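Local coordinates for protein importin subunit beta-1 (Saccharomyces cerevisiae, PDB 5OWU) that carries proteins into the nucleus as the importin beta subunit, pairing with importin alpha, which reads the classical nuclear localization signal of the cargo, at residues Ser794-Arg800 / Phe840-Thr844; Lys699-Ser704 / Val750-Asp756. Numbering follows the deposited sequence.

In the fold
Read from the N terminus, contact 2 comes first: it closes a loop of 45 residues, bringing helix 698-713 of HEAT repeat 16 against helix 741-764 of HEAT repeat 17, with helix 718-732 among the intervening residues. Contact 1 follows, joining the start of helix 796-812 in repeat 18 to that of helix 842-860 in repeat 19 across 39 residues that include helix 825-836. The loops neither nest nor cross; they run in series along the solenoid. Their centres lie 18 Å apart, yet they touch, since T798 O sits 3.6 Å from L755 CD2. Helix 741-764 therefore packs against helix 698-713 and helix 796-812, linking repeats 16, 17 and 18.

Contact 1 (Ser794-Arg800 / Phe840-Thr844)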
loop_
_atom_site.group_PDB
_atom_site.type_symbol
_atom_site.label_atom_id
_atom_site.label_comp_id
_atom_site.label_asym_id
_atom_site.label_seq_id
_atom_site.Cartn_x
_atom_site.Cartn_y
_atom_site.Cartn_z
ATOM N N SER A 794 -16.809 1.648 -6.290
ATOM C CA SER A 794 -17.028 1.881 -4.864
ATOM C C SER A 794 -16.614 3.286 -4.438
ATOM O O SER A 794 -17.033 3.743 -3.369
ATOM C CB SER A 794 -16.271 0.841 -4.033
ATOM O OG SER A 794 -14.868 1.006 -4.144
ATOM N N GLU A 795 -15.805 3.978 -5.241
ATOM C CA GLU A 795 -15.427 5.357 -4.947
ATOM C C GLU A 795 -16.545 6.297 -5.383
ATOM O O GLU A 795 -16.906 6.339 -6.563
ATOM C CB GLU A 795 -14.123 5.721 -5.653
ATOM C CG GLU A 795 -12.882 5.061 -5.070
ATOM C CD GLU A 795 -12.482 5.634 -3.721
ATOM O OE1 GLU A 795 -12.772 6.823 -3.459
ATOM O OE2 GLU A 795 -11.873 4.893 -2.924
ATOM N N ASP A 796 -17.072 7.066 -4.430
ATOM C CA ASP A 796 -18.209 7.939 -4.701
ATOM C C ASP A 796 -17.947 8.861 -5.893
ATOM O O ASP A 796 -18.799 9.002 -6.779
ATOM C CB ASP A 796 -18.530 8.758 -3.447
ATOM C CG ASP A 796 -19.794 9.572 -3.592
ATOM O OD1 ASP A 796 -20.852 8.984 -3.898
ATOM O OD2 ASP A 796 -19.732 10.802 -3.410
ATOM N N ALA A 797 -16.777 9.509 -5.924
ATOM C CA ALA A 797 -16.489 10.478 -6.982
ATOM C C ALA A 797 -16.350 9.796 -8.339
ATOM O O ALA A 797 -16.789 10.338 -9.363
ATOM C CB ALA A 797 -15.216 11.264 -6.657
ATOM N N THR A 798 -15.732 8.611 -8.364
ATOM C CA THR A 798 -15.589 7.868 -9.613
ATOM C C THR A 798 -16.952 7.501 -10.185
ATOM O O THR A 798 -17.222 7.721 -11.373
ATOM C CB THR A 798 -14.744 6.615 -9.379
ATOM O OG1 THR A 798 -13.461 6.994 -8.858
ATOM C CG2 THR A 798 -14.555 5.819 -10.679
ATOM N N SER A 799 -17.832 6.944 -9.352
ATOM C CA SER A 799 -19.156 6.571 -9.838
ATOM C C SER A 799 -19.966 7.797 -10.233
ATOM O O SER A 799 -20.720 7.757 -11.214
ATOM C CB SER A 799 -19.900 5.752 -8.781
ATOM O OG SER A 799 -19.651 4.372 -8.971
ATOM N N ARG A 800 -19.833 8.894 -9.483
ATOM C CA ARG A 800 -20.542 10.113 -9.857
ATOM C C ARG A 800 -20.107 10.589 -11.234
ATOM O O ARG A 800 -20.944 10.947 -12.074
ATOM C CB ARG A 800 -20.312 11.215 -8.821
ATOM C CG ARG A 800 -21.075 12.497 -9.148
ATOM C CD ARG A 800 -21.109 13.478 -7.988
ATOM N NE ARG A 800 -19.775 13.925 -7.583
ATOM C CZ ARG A 800 -19.197 13.666 -6.411
ATOM N NH1 ARG A 800 -19.822 12.957 -5.480
ATOM N NH2 ARG A 800 -17.979 14.130 -6.163
ATOM N N PHE A 840 -23.053 6.085 -1.157
ATOM C CA PHE A 840 -22.873 7.142 -2.139
ATOM C C PHE A 840 -23.532 8.424 -1.650
ATOM O O PHE A 840 -24.623 8.399 -1.074
ATOM C CB PHE A 840 -23.471 6.734 -3.486
ATOM C CG PHE A 840 -22.745 5.608 -4.159
ATOM C CD1 PHE A 840 -21.364 5.622 -4.264
ATOM C CD2 PHE A 840 -23.441 4.530 -4.679
ATOM C CE1 PHE A 840 -20.690 4.588 -4.882
ATOM C CE2 PHE A 840 -22.772 3.488 -5.294
ATOM C CZ PHE A 840 -21.394 3.518 -5.396
ATOM N N SER A 841 -22.863 9.548 -1.883
ATOM C CA SER A 841 -23.398 10.836 -1.479
ATOM C C SER A 841 -24.683 11.140 -2.245
ATOM O O SER A 841 -25.079 10.426 -3.168
ATOM C CB SER A 841 -22.370 11.937 -1.721
ATOM O OG SER A 841 -22.115 12.088 -3.107
ATOM N N GLN A 842 -25.336 12.235 -1.852
ATOM C CA GLN A 842 -26.574 12.624 -2.510
ATOM C C GLN A 842 -26.315 13.269 -3.863
ATOM O O GLN A 842 -27.168 13.186 -4.751
ATOM C CB GLN A 842 -27.374 13.579 -1.623
ATOM C CG GLN A 842 -28.864 13.602 -1.944
ATOM C CD GLN A 842 -29.561 12.301 -1.577
ATOM O OE1 GLN A 842 -29.154 11.608 -0.644
ATOM N NE2 GLN A 842 -30.612 11.962 -2.314
ATOM N N ALA A 843 -25.164 13.919 -4.043
ATOM C CA ALA A 843 -24.821 14.435 -5.364
ATOM C C ALA A 843 -24.671 13.292 -6.360
ATOM O O ALA A 843 -25.150 13.379 -7.498
ATOM C CB ALA A 843 -23.540 15.266 -5.293
ATOM N N THR A 844 -24.020 12.205 -5.937
ATOM C CA THR A 844 -23.899 11.024 -6.786
ATOM C C THR A 844 -25.268 10.460 -7.148
ATOM O O THR A 844 -25.509 10.086 -8.301
ATOM C CB THR A 844 -23.055 9.967 -6.076
ATOM O OG1 THR A 844 -21.744 10.489 -5.836
ATOM C CG2 THR A 844 -22.939 8.693 -6.906
#
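Two helix starts lie side by side here. E795 is the N-cap residue of helix 796-812 and S841 that of helix 842-860, and the backbones approach twice, with CA-CA distances of 5.4 Å for D796-F840 and 4.6 Å for R800-T844, one helical turn further on. Within the second start, S841 OG accepts a weak capping bond from T844 N at 3.4 Å.

The centre of the polar network is D796, the first residue of its helix. Its CA-CB bond runs sideways, but with chi1 at -173° (t) the carboxylate reaches the N-terminal end of helix 842-860. D796 OD1 accepts from S841 N at 2.9 Å (N-H...O angle 151°) and from T844 OG1 at 2.6 Å, while D796 OD2 accepts from S841 OG at 2.7 Å. One acid thus takes up both a backbone NH and two hydroxyls at the neighbouring helix start. These are equivalent helices of HEAT repeats 18 and 19, so the network joins successive repeats of the superhelix, with T834 of the intervening helix 825-836 touching both S799 and T844.

R800, a turn after D796, forms a salt bridge back to it (R800 NH1 to D796 OD2, 3.0 Å; weak as a hydrogen bond at 122°) and donates from NH1 to T844 OG1 at 3.1 Å. R800 CD lies 4.0 Å from A843 CB. F840 turns its ring edge to the acid, F840 CD1 being 3.4 Å from D796 OD1. From this edge the ring runs away from the carboxylate, and F840 CZ is 4.1 Å from S799 OG, a hydroxyl hydrogen-bonded to Y793 O and Y830 OH.

Contact 2 (Lys699-Ser704 / Val750-Asp756); sequences KPAVLS and VLEAVLD
Build both segments as regular alpha-helix, running in the same direction with their axes 11° apart and only 7.7 Å at closest approach. Set the register by the CA-CA distances P700-V750, 4.9 Å, and S704-A753, 4.7 Å. The close spacing is consistent with the small side chains of A753 and S704 at the interface. A753 points its methyl at the other helix, into a hollow bounded by P700, L703 and S704: A753 CB is 3.1 Å from P700 O, 3.7 Å from both P700 CB and L703 CB, and 3.3 Å from S704 OG. In return L703 (chi1 m, chi2 t) points toward the second helix and rests its CD1 over the notch formed by two valines a turn apart, 4.2 Å from V750 CG1 and 3.9 Å from V754 CG2. One turn before L703, the extended K699 chain (all four chi angles t) lays K699 CE 3.9 Å from V750 CG1. A731 of helix 718-732 touches L703, V750 and V754, closing this apolar side. At the C-terminal ends of the two segments a polar bond joins the packing: with chi1 m on both residues, S704 OG donates to D756 OD2 at 2.9 Å. Near-parallel stacking of corresponding helices from successive repeats, here HEAT 16 and 17, is characteristic of the HEAT-repeat solenoid.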
loop_
_atom_site.group_PDB
_atom_site.type_symbol
_atom_site.label_atom_id
_atom_site.label_comp_id
_atom_site.label_asym_id
_atom_site.label_seq_id
_atom_site.Cartn_x
_atom_site.Cartn_y
_atom_site.Cartn_z
ATOM N N LYS A 699 2.196 9.399 -16.506
ATOM C CA LYS A 699 1.149 9.033 -17.459
ATOM C C LYS A 699 -0.243 9.434 -16.980
ATOM O O LYS A 699 -0.948 10.140 -17.721
ATOM C CB LYS A 699 1.238 7.532 -17.759
ATOM C CG LYS A 699 0.067 6.964 -18.540
ATOM C CD LYS A 699 0.481 5.732 -19.346
ATOM C CE LYS A 699 -0.672 4.757 -19.509
ATOM N NZ LYS A 699 -0.467 3.801 -20.641
ATOM N N PRO A 700 -0.703 9.040 -15.790
ATOM C CA PRO A 700 -2.046 9.478 -15.367
ATOM C C PRO A 700 -2.195 10.991 -15.305
ATOM O O PRO A 700 -3.197 11.535 -15.795
ATOM C CB PRO A 700 -2.214 8.816 -13.988
ATOM C CG PRO A 700 -0.837 8.391 -13.570
ATOM C CD PRO A 700 -0.091 8.112 -14.824
ATOM N N ALA A 701 -1.210 11.694 -14.741
ATOM C CA ALA A 701 -1.288 13.147 -14.643
ATOM C C ALA A 701 -1.572 13.775 -16.005
ATOM O O ALA A 701 -2.533 14.540 -16.169
ATOM C CB ALA A 701 0.011 13.699 -14.057
ATOM N N VAL A 702 -0.769 13.426 -17.008
ATOM C CA VAL A 702 -0.976 13.995 -18.336
ATOM C C VAL A 702 -2.371 13.654 -18.843
ATOM O O VAL A 702 -3.095 14.524 -19.346
ATOM C CB VAL A 702 0.128 13.523 -19.296
ATOM C CG1 VAL A 702 -0.136 14.011 -20.710
ATOM C CG2 VAL A 702 1.469 14.042 -18.808
ATOM N N LEU A 703 -2.797 12.399 -18.686
ATOM C CA LEU A 703 -4.139 12.057 -19.141
ATOM C C LEU A 703 -5.155 12.990 -18.496
ATOM O O LEU A 703 -5.974 13.615 -19.186
ATOM C CB LEU A 703 -4.452 10.591 -18.830
ATOM C CG LEU A 703 -3.657 9.540 -19.616
ATOM C CD1 LEU A 703 -4.014 8.142 -19.138
ATOM C CD2 LEU A 703 -3.887 9.647 -21.117
ATOM N N SER A 704 -5.056 13.170 -17.176
ATOM C CA SER A 704 -6.037 14.001 -16.494
ATOM C C SER A 704 -6.013 15.419 -17.038
ATOM O O SER A 704 -7.069 16.041 -17.213
ATOM C CB SER A 704 -5.782 14.001 -14.987
ATOM O OG SER A 704 -5.947 12.702 -14.464
ATOM N N VAL A 750 -4.354 4.979 -13.491
ATOM C CA VAL A 750 -4.456 5.244 -14.924
ATOM C C VAL A 750 -5.918 5.342 -15.344
ATOM O O VAL A 750 -6.313 6.268 -16.062
ATOM C CB VAL A 750 -3.704 4.161 -15.721
ATOM C CG1 VAL A 750 -3.842 4.386 -17.233
ATOM C CG2 VAL A 750 -2.230 4.148 -15.331
ATOM N N LEU A 751 -6.751 4.400 -14.894
ATOM C CA LEU A 751 -8.159 4.425 -15.283
ATOM C C LEU A 751 -8.868 5.655 -14.723
ATOM O O LEU A 751 -9.718 6.251 -15.400
ATOM C CB LEU A 751 -8.855 3.141 -14.827
ATOM C CG LEU A 751 -8.372 1.859 -15.518
ATOM C CD1 LEU A 751 -8.980 0.620 -14.870
ATOM C CD2 LEU A 751 -8.700 1.884 -17.009
ATOM N N GLU A 752 -8.530 6.058 -13.496
ATOM C CA GLU A 752 -9.104 7.280 -12.940
ATOM C C GLU A 752 -8.737 8.492 -13.794
ATOM O O GLU A 752 -9.571 9.382 -14.019
ATOM C CB GLU A 752 -8.633 7.471 -11.496
ATOM C CG GLU A 752 -9.257 6.486 -10.518
ATOM C CD GLU A 752 -8.686 6.583 -9.118
ATOM O OE1 GLU A 752 -7.563 7.107 -8.955
ATOM O OE2 GLU A 752 -9.367 6.121 -8.180
ATOM N N ALA A 753 -7.491 8.539 -14.284
ATOM C CA ALA A 753 -7.080 9.637 -15.158
ATOM C C ALA A 753 -7.824 9.599 -16.486
ATOM O O ALA A 753 -8.167 10.651 -17.043
ATOM C CB ALA A 753 -5.574 9.590 -15.406
ATOM N N VAL A 754 -8.068 8.401 -17.024
ATOM C CA VAL A 754 -8.853 8.310 -18.250
ATOM C C VAL A 754 -10.249 8.870 -18.007
ATOM O O VAL A 754 -10.792 9.615 -18.834
ATOM C CB VAL A 754 -8.885 6.858 -18.766
ATOM C CG1 VAL A 754 -9.888 6.694 -19.915
ATOM C CG2 VAL A 754 -7.488 6.441 -19.233
ATOM N N LEU A 755 -10.837 8.555 -16.848
ATOM C CA LEU A 755 -12.141 9.123 -16.511
ATOM C C LEU A 755 -12.092 10.648 -16.494
ATOM O O LEU A 755 -12.991 11.308 -17.035
ATOM C CB LEU A 755 -12.618 8.583 -15.163
ATOM C CG LEU A 755 -13.973 9.093 -14.657
ATOM C CD1 LEU A 755 -15.076 8.898 -15.688
ATOM C CD2 LEU A 755 -14.322 8.383 -13.346
ATOM N N ASP A 756 -11.050 11.228 -15.880
ATOM C CA ASP A 756 -10.877 12.682 -15.934
ATOM C C ASP A 756 -10.875 13.174 -17.380
ATOM O O ASP A 756 -11.560 14.148 -17.731
ATOM C CB ASP A 756 -9.561 13.099 -15.262
ATOM C CG ASP A 756 -9.599 12.996 -13.749
ATOM O OD1 ASP A 756 -10.701 12.966 -13.173
ATOM O OD2 ASP A 756 -8.509 12.970 -13.141
#